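Local structure of ribokinase (Giardia lamblia, 6WHJ) at residues V10-Y15 against V141-E146; K44-A49 against A62-A67. The protein probably phosphorylates D-ribose at O-5 with ATP and a divalent cation, most likely magnesium, to give D-ribose 5-phosphate. All blocks are in the same frame, centred on the assembly; numbering follows the deposited sequence.

Contact 1: V10-Y15 against V141-E146; sequences VIIGSY and VVMQCE. With EDO (1,2-ethanediol), chain F.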
loop_
_atom_site.group_PDB
_atom_site.type_symbol
_atom_site.label_atom_id
_atom_site.label_comp_id
_atom_site.label_asym_id
_atom_site.label_seq_id
_atom_site.Cartn_x
_atom_site.Cartn_y
_atom_site.Cartn_z
ATOM N N VAL B 10 -25.974 -13.246 10.019
ATOM C CA VAL B 10 -25.118 -12.401 10.843
ATOM C C VAL B 10 -23.679 -12.664 10.404
ATOM O O VAL B 10 -23.215 -13.811 10.432
ATOM C CB VAL B 10 -25.319 -12.684 12.346
ATOM C CG1 VAL B 10 -24.417 -11.808 13.199
ATOM C CG2 VAL B 10 -26.768 -12.500 12.748
ATOM N N ILE B 11 -22.975 -11.620 9.982
ATOM C CA ILE B 11 -21.588 -11.744 9.539
ATOM C C ILE B 11 -20.711 -11.006 10.543
ATOM O O ILE B 11 -20.825 -9.784 10.702
ATOM C CB ILE B 11 -21.372 -11.201 8.114
ATOM C CG1 ILE B 11 -22.328 -11.849 7.115
ATOM C CG2 ILE B 11 -19.936 -11.404 7.675
ATOM C CD1 ILE B 11 -23.560 -11.021 6.846
ATOM N N ILE B 12 -19.856 -11.747 11.236
ATOM C CA ILE B 12 -18.945 -11.186 12.223
ATOM C C ILE B 12 -17.558 -11.190 11.594
ATOM O O ILE B 12 -16.940 -12.253 11.463
ATOM C CB ILE B 12 -18.954 -11.994 13.526
ATOM C CG1 ILE B 12 -20.391 -12.231 14.014
ATOM C CG2 ILE B 12 -18.163 -11.272 14.587
ATOM C CD1 ILE B 12 -20.504 -13.294 15.112
ATOM N N GLY B 13 -17.058 -10.020 11.213
ATOM C CA GLY B 13 -15.754 -9.973 10.597
ATOM C C GLY B 13 -15.251 -8.572 10.333
ATOM O O GLY B 13 -15.685 -7.599 10.951
ATOM N N SER B 14 -14.339 -8.479 9.378
ATOM C CA SER B 14 -13.519 -7.290 9.224
ATOM C C SER B 14 -14.090 -6.305 8.213
ATOM O O SER B 14 -14.822 -6.674 7.286
ATOM C CB SER B 14 -12.116 -7.691 8.790
ATOM O OG SER B 14 -12.204 -8.372 7.554
ATOM N N TYR B 15 -13.734 -5.037 8.403
ATOM C CA TYR B 15 -13.810 -4.035 7.353
ATOM C C TYR B 15 -12.408 -3.479 7.159
ATOM O O TYR B 15 -11.765 -3.051 8.125
ATOM C CB TYR B 15 -14.776 -2.884 7.671
ATOM C CG TYR B 15 -14.616 -1.776 6.645
ATOM C CD1 TYR B 15 -15.207 -1.886 5.399
ATOM C CD2 TYR B 15 -13.797 -0.678 6.883
ATOM C CE1 TYR B 15 -15.033 -0.924 4.432
ATOM C CE2 TYR B 15 -13.614 0.301 5.915
ATOM C CZ TYR B 15 -14.237 0.168 4.686
ATOM O OH TYR B 15 -14.086 1.122 3.695
ATOM N N VAL B 141 -24.659 -17.723 10.817
ATOM C CA VAL B 141 -23.644 -16.797 11.289
ATOM C C VAL B 141 -22.360 -17.131 10.545
ATOM O O VAL B 141 -22.026 -18.310 10.389
ATOM C CB VAL B 141 -23.461 -16.857 12.820
ATOM C CG1 VAL B 141 -23.080 -18.243 13.287
ATOM C CG2 VAL B 141 -22.417 -15.839 13.257
ATOM N N VAL B 142 -21.667 -16.098 10.044
ATOM C CA VAL B 142 -20.541 -16.253 9.123
ATOM C C VAL B 142 -19.320 -15.538 9.686
ATOM O O VAL B 142 -19.419 -14.401 10.165
ATOM C CB VAL B 142 -20.870 -15.707 7.716
ATOM C CG1 VAL B 142 -19.808 -16.128 6.719
ATOM C CG2 VAL B 142 -22.238 -16.176 7.259
ATOM N N MET B 143 -18.163 -16.198 9.618
ATOM C CA MET B 143 -16.911 -15.620 10.084
ATOM C C MET B 143 -15.800 -15.972 9.105
ATOM O O MET B 143 -15.898 -16.943 8.351
ATOM C CB MET B 143 -16.532 -16.130 11.481
ATOM C CG MET B 143 -17.557 -15.841 12.560
ATOM S SD MET B 143 -16.931 -16.178 14.213
ATOM C CE MET B 143 -15.678 -14.906 14.396
ATOM N N GLN B 144 -14.733 -15.165 9.135
ATOM C CA GLN B 144 -13.542 -15.373 8.318
ATOM C C GLN B 144 -12.295 -15.359 9.195
ATOM O O GLN B 144 -12.342 -15.788 10.351
ATOM C CB GLN B 144 -13.422 -14.312 7.230
ATOM C CG GLN B 144 -14.664 -14.119 6.396
ATOM C CD GLN B 144 -15.697 -13.272 7.089
ATOM O OE1 GLN B 144 -15.362 -12.408 7.898
ATOM N NE2 GLN B 144 -16.961 -13.505 6.773
ATOM N N CYS B 145 -11.180 -14.858 8.664
ATOM C CA CYS B 145 -9.914 -14.869 9.392
ATOM C C CYS B 145 -9.238 -13.502 9.373
ATOM O O CYS B 145 -8.006 -13.417 9.369
ATOM C CB CYS B 145 -8.971 -15.920 8.811
ATOM S SG CYS B 145 -9.537 -17.623 8.979
ATOM N N GLU B 146 -10.017 -12.416 9.396
ATOM C CA GLU B 146 -9.457 -11.071 9.343
ATOM C C GLU B 146 -9.748 -10.261 10.605
ATOM O O GLU B 146 -9.714 -9.028 10.562
ATOM C CB GLU B 146 -9.952 -10.334 8.099
ATOM C CG GLU B 146 -9.343 -10.827 6.794
ATOM C CD GLU B 146 -9.753 -9.991 5.590
ATOM O OE1 GLU B 146 -10.720 -9.205 5.710
ATOM O OE2 GLU B 146 -9.117 -10.135 4.515
HETATM C C1 EDO F . -9.576 -8.645 1.662
HETATM O O1 EDO F . -8.413 -9.088 2.376
HETATM C C2 EDO F . -9.478 -7.147 1.380
HETATM O O2 EDO F . -9.001 -6.493 2.564
HETATM O O HOH W 1 -14.495 -13.342 10.911
HETATM O O HOH W 2 -13.308 -11.656 9.103
#

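Contact 2: K44-A49 against A62-A67; sequences KGSNQA and AFFVGA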
loop_
_atom_site.group_PDB
_atom_site.type_symbol
_atom_site.label_atom_id
_atom_site.label_comp_id
_atom_site.label_asym_id
_atom_site.label_seq_id
_atom_site.Cartn_x
_atom_site.Cartn_y
_atom_site.Cartn_z
ATOM N N LYS B 44 -12.956 -8.933 4.295
ATOM C CA LYS B 44 -13.736 -10.105 3.923
ATOM C C LYS B 44 -15.059 -10.141 4.678
ATOM O O LYS B 44 -16.072 -10.601 4.138
ATOM C CB LYS B 44 -12.916 -11.371 4.147
ATOM C CG LYS B 44 -12.081 -11.716 2.953
ATOM C CD LYS B 44 -11.048 -12.779 3.266
ATOM C CE LYS B 44 -10.173 -13.019 2.058
ATOM N NZ LYS B 44 -11.038 -12.994 0.848
ATOM N N GLY B 45 -15.072 -9.675 5.926
ATOM C CA GLY B 45 -16.326 -9.634 6.651
ATOM C C GLY B 45 -17.321 -8.704 5.992
ATOM O O GLY B 45 -18.458 -9.086 5.709
ATOM N N SER B 46 -16.883 -7.485 5.674
ATOM C CA SER B 46 -17.809 -6.504 5.119
ATOM C C SER B 46 -18.190 -6.828 3.679
ATOM O O SER B 46 -19.326 -6.568 3.264
ATOM C CB SER B 46 -17.208 -5.106 5.215
ATOM O OG SER B 46 -18.097 -4.156 4.656
ATOM N N ASN B 47 -17.255 -7.366 2.893
ATOM C CA ASN B 47 -17.582 -7.735 1.516
ATOM C C ASN B 47 -18.665 -8.795 1.469
ATOM O O ASN B 47 -19.576 -8.728 0.637
ATOM C CB ASN B 47 -16.340 -8.231 0.789
ATOM C CG ASN B 47 -15.426 -7.114 0.385
ATOM O OD1 ASN B 47 -15.822 -5.944 0.351
ATOM N ND2 ASN B 47 -14.182 -7.461 0.089
ATOM N N GLN B 48 -18.582 -9.782 2.355
ATOM C CA GLN B 48 -19.578 -10.842 2.367
ATOM C C GLN B 48 -20.919 -10.350 2.888
ATOM O O GLN B 48 -21.964 -10.840 2.448
ATOM C CB GLN B 48 -19.079 -12.017 3.198
ATOM C CG GLN B 48 -18.069 -12.849 2.486
ATOM C CD GLN B 48 -17.443 -13.839 3.415
ATOM O OE1 GLN B 48 -18.034 -14.177 4.441
ATOM N NE2 GLN B 48 -16.265 -14.353 3.051
ATOM N N ALA B 49 -20.913 -9.380 3.807
ATOM C CA ALA B 49 -22.171 -8.794 4.260
ATOM C C ALA B 49 -22.806 -7.940 3.167
ATOM O O ALA B 49 -24.035 -7.902 3.037
ATOM C CB ALA B 49 -21.949 -7.966 5.523
ATOM N N ALA B 62 -29.772 -9.311 6.307
ATOM C CA ALA B 62 -28.359 -9.400 6.625
ATOM C C ALA B 62 -28.029 -8.467 7.784
ATOM O O ALA B 62 -28.711 -7.467 8.022
ATOM C CB ALA B 62 -27.511 -9.056 5.406
ATOM N N PHE B 63 -26.960 -8.800 8.501
ATOM C CA PHE B 63 -26.549 -8.022 9.666
ATOM C C PHE B 63 -25.035 -8.121 9.759
ATOM O O PHE B 63 -24.492 -9.227 9.840
ATOM C CB PHE B 63 -27.225 -8.549 10.943
ATOM C CG PHE B 63 -27.069 -7.647 12.150
ATOM C CD1 PHE B 63 -27.778 -6.464 12.245
ATOM C CD2 PHE B 63 -26.243 -8.006 13.205
ATOM C CE1 PHE B 63 -27.642 -5.647 13.353
ATOM C CE2 PHE B 63 -26.103 -7.195 14.311
ATOM C CZ PHE B 63 -26.804 -6.013 14.384
ATOM N N PHE B 64 -24.348 -6.982 9.708
ATOM C CA PHE B 64 -22.891 -6.977 9.753
ATOM C C PHE B 64 -22.432 -6.562 11.147
ATOM O O PHE B 64 -22.944 -5.594 11.717
ATOM C CB PHE B 64 -22.297 -6.049 8.691
ATOM C CG PHE B 64 -20.789 -5.935 8.762
ATOM C CD1 PHE B 64 -19.993 -7.075 8.715
ATOM C CD2 PHE B 64 -20.168 -4.689 8.840
ATOM C CE1 PHE B 64 -18.615 -6.980 8.785
ATOM C CE2 PHE B 64 -18.782 -4.592 8.902
ATOM C CZ PHE B 64 -18.006 -5.735 8.875
ATOM N N VAL B 65 -21.470 -7.306 11.688
ATOM C CA VAL B 65 -20.887 -7.035 12.993
ATOM C C VAL B 65 -19.400 -6.812 12.782
ATOM O O VAL B 65 -18.693 -7.728 12.343
ATOM C CB VAL B 65 -21.124 -8.192 13.974
ATOM C CG1 VAL B 65 -20.568 -7.836 15.352
ATOM C CG2 VAL B 65 -22.602 -8.562 14.026
ATOM N N GLY B 66 -18.929 -5.603 13.083
ATOM C CA GLY B 66 -17.530 -5.256 12.898
ATOM C C GLY B 66 -17.174 -3.997 13.655
ATOM O O GLY B 66 -18.041 -3.298 14.177
ATOM N N ALA B 67 -15.873 -3.703 13.693
ATOM C CA ALA B 67 -15.346 -2.542 14.399
ATOM C C ALA B 67 -14.432 -1.740 13.479
ATOM O O ALA B 67 -13.621 -2.309 12.742
ATOM C CB ALA B 67 -14.585 -2.948 15.663
#

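Contact 1: V10-Y15 against V141-E146
Val10 and Ile12 bind the backbone of Val142 from the neighbouring parallel strand: Val142 N donates to Val10 O at 2.8 Å, and Val142 O accepts from Ile12 N at 2.9 Å. Apolar side chains pack on both faces of this strand pair. On one, Ile12 has CG1 beside its own backbone N (chi1 -50°), and its tip CD1 crosses Val141 to touch CG2 at 3.7 Å; helices 131-135 and 149-165 lie against this side. On the other, Ile11 and Val142 lie side by side, with CG1 of Ile11 4.2 Å from CB of Val142, under helix 44-55. Beyond the paired residues the two segments diverge, and polar groups take over. Water 1 donates to Ile12 O at 2.7 Å and accepts from Gln144 N. The side chain of Gln144 bends at chi2 (80°) and turns back toward Gly13, whose CA lies 3.7 Å from Gln144 OE1; OE1 accepts a hydrogen bond from water 2 at 2.5 Å and NE2 donates to Gln48 OE1. Ser14 OG donates to the anti lone pair of Glu146 OE1 at 2.5 Å, and Lys44 N donates to the same oxygen. Two donors on OE1 thus hold the carboxylate while OE2 accepts a bond from O1 of an ethanediol, probably from the crystallisation liquor, that also bonds to Asn16 and Asp18, consistent with the predicted substrate-binding role of Glu146.

Contact 2: K44-A49 against A62-A67
Ala49 N donates to Gly45 O at 3.1 Å, a helical bond between two residues that both rest on the Phe64 ring; no hydrogen bond crosses from helix to strand. Phe64 CG is anti to the backbone N (chi1 176°), which starts the side chain toward the helix; the ring meets its first turn. Ser46 CA lies over one ring face, 4.1 Å from the centroid and 24° off the normal, in a CH-pi contact, while Ser46 CB reaches CZ at 3.8 Å. Gly66 N lies over the centre of the opposite face, so backbone lies on both, Ser46 CA nearer the rim. Gly45 presents only backbone, and its C comes within 3.5 Å of Phe64 CE1. At the base of the ring, Ala49 CB touches Phe64 CB at 3.7 Å. Ser46 OG bonds to Tyr81 OH, and the Tyr81 ring meets that of Phe64. Segment 44-49 runs at 168° to strand 62-65; helix 44-55 links parallel strands 9-12 and 62-69 in a beta-alpha-beta crossover of the Rossmann-like PfkB domain, its first link interrupted by strands 16-22 and 32-42 of the smaller sheet. Residues 44-49, several predicted to bind substrate, belong to the glycine-rich first PfkB signature.

From the N terminus, strand 9-12 enters the main sheet first, and the chain leaves it for strands 16-22 and 32-42 of the smaller sheet. It returns through helix 44-55 to strand 62-69, where contact 2 closes a short loop of 12 residues. Helix 72-84 and strand 91-93 of the main sheet come next, then 99-105 and 111-116 of the smaller one, before strand 140-143 closes contact 1, whose 125-residue span contains both segments of contact 2. Strand 9-12 lies between 62-69 and 140-143, with all three parallel, and helix 44-55 packs across one face of them. Gly45 joins the contacts: its CA lies 3.2 Å from Gln144 OE1, and its O packs against Ile11 CG2.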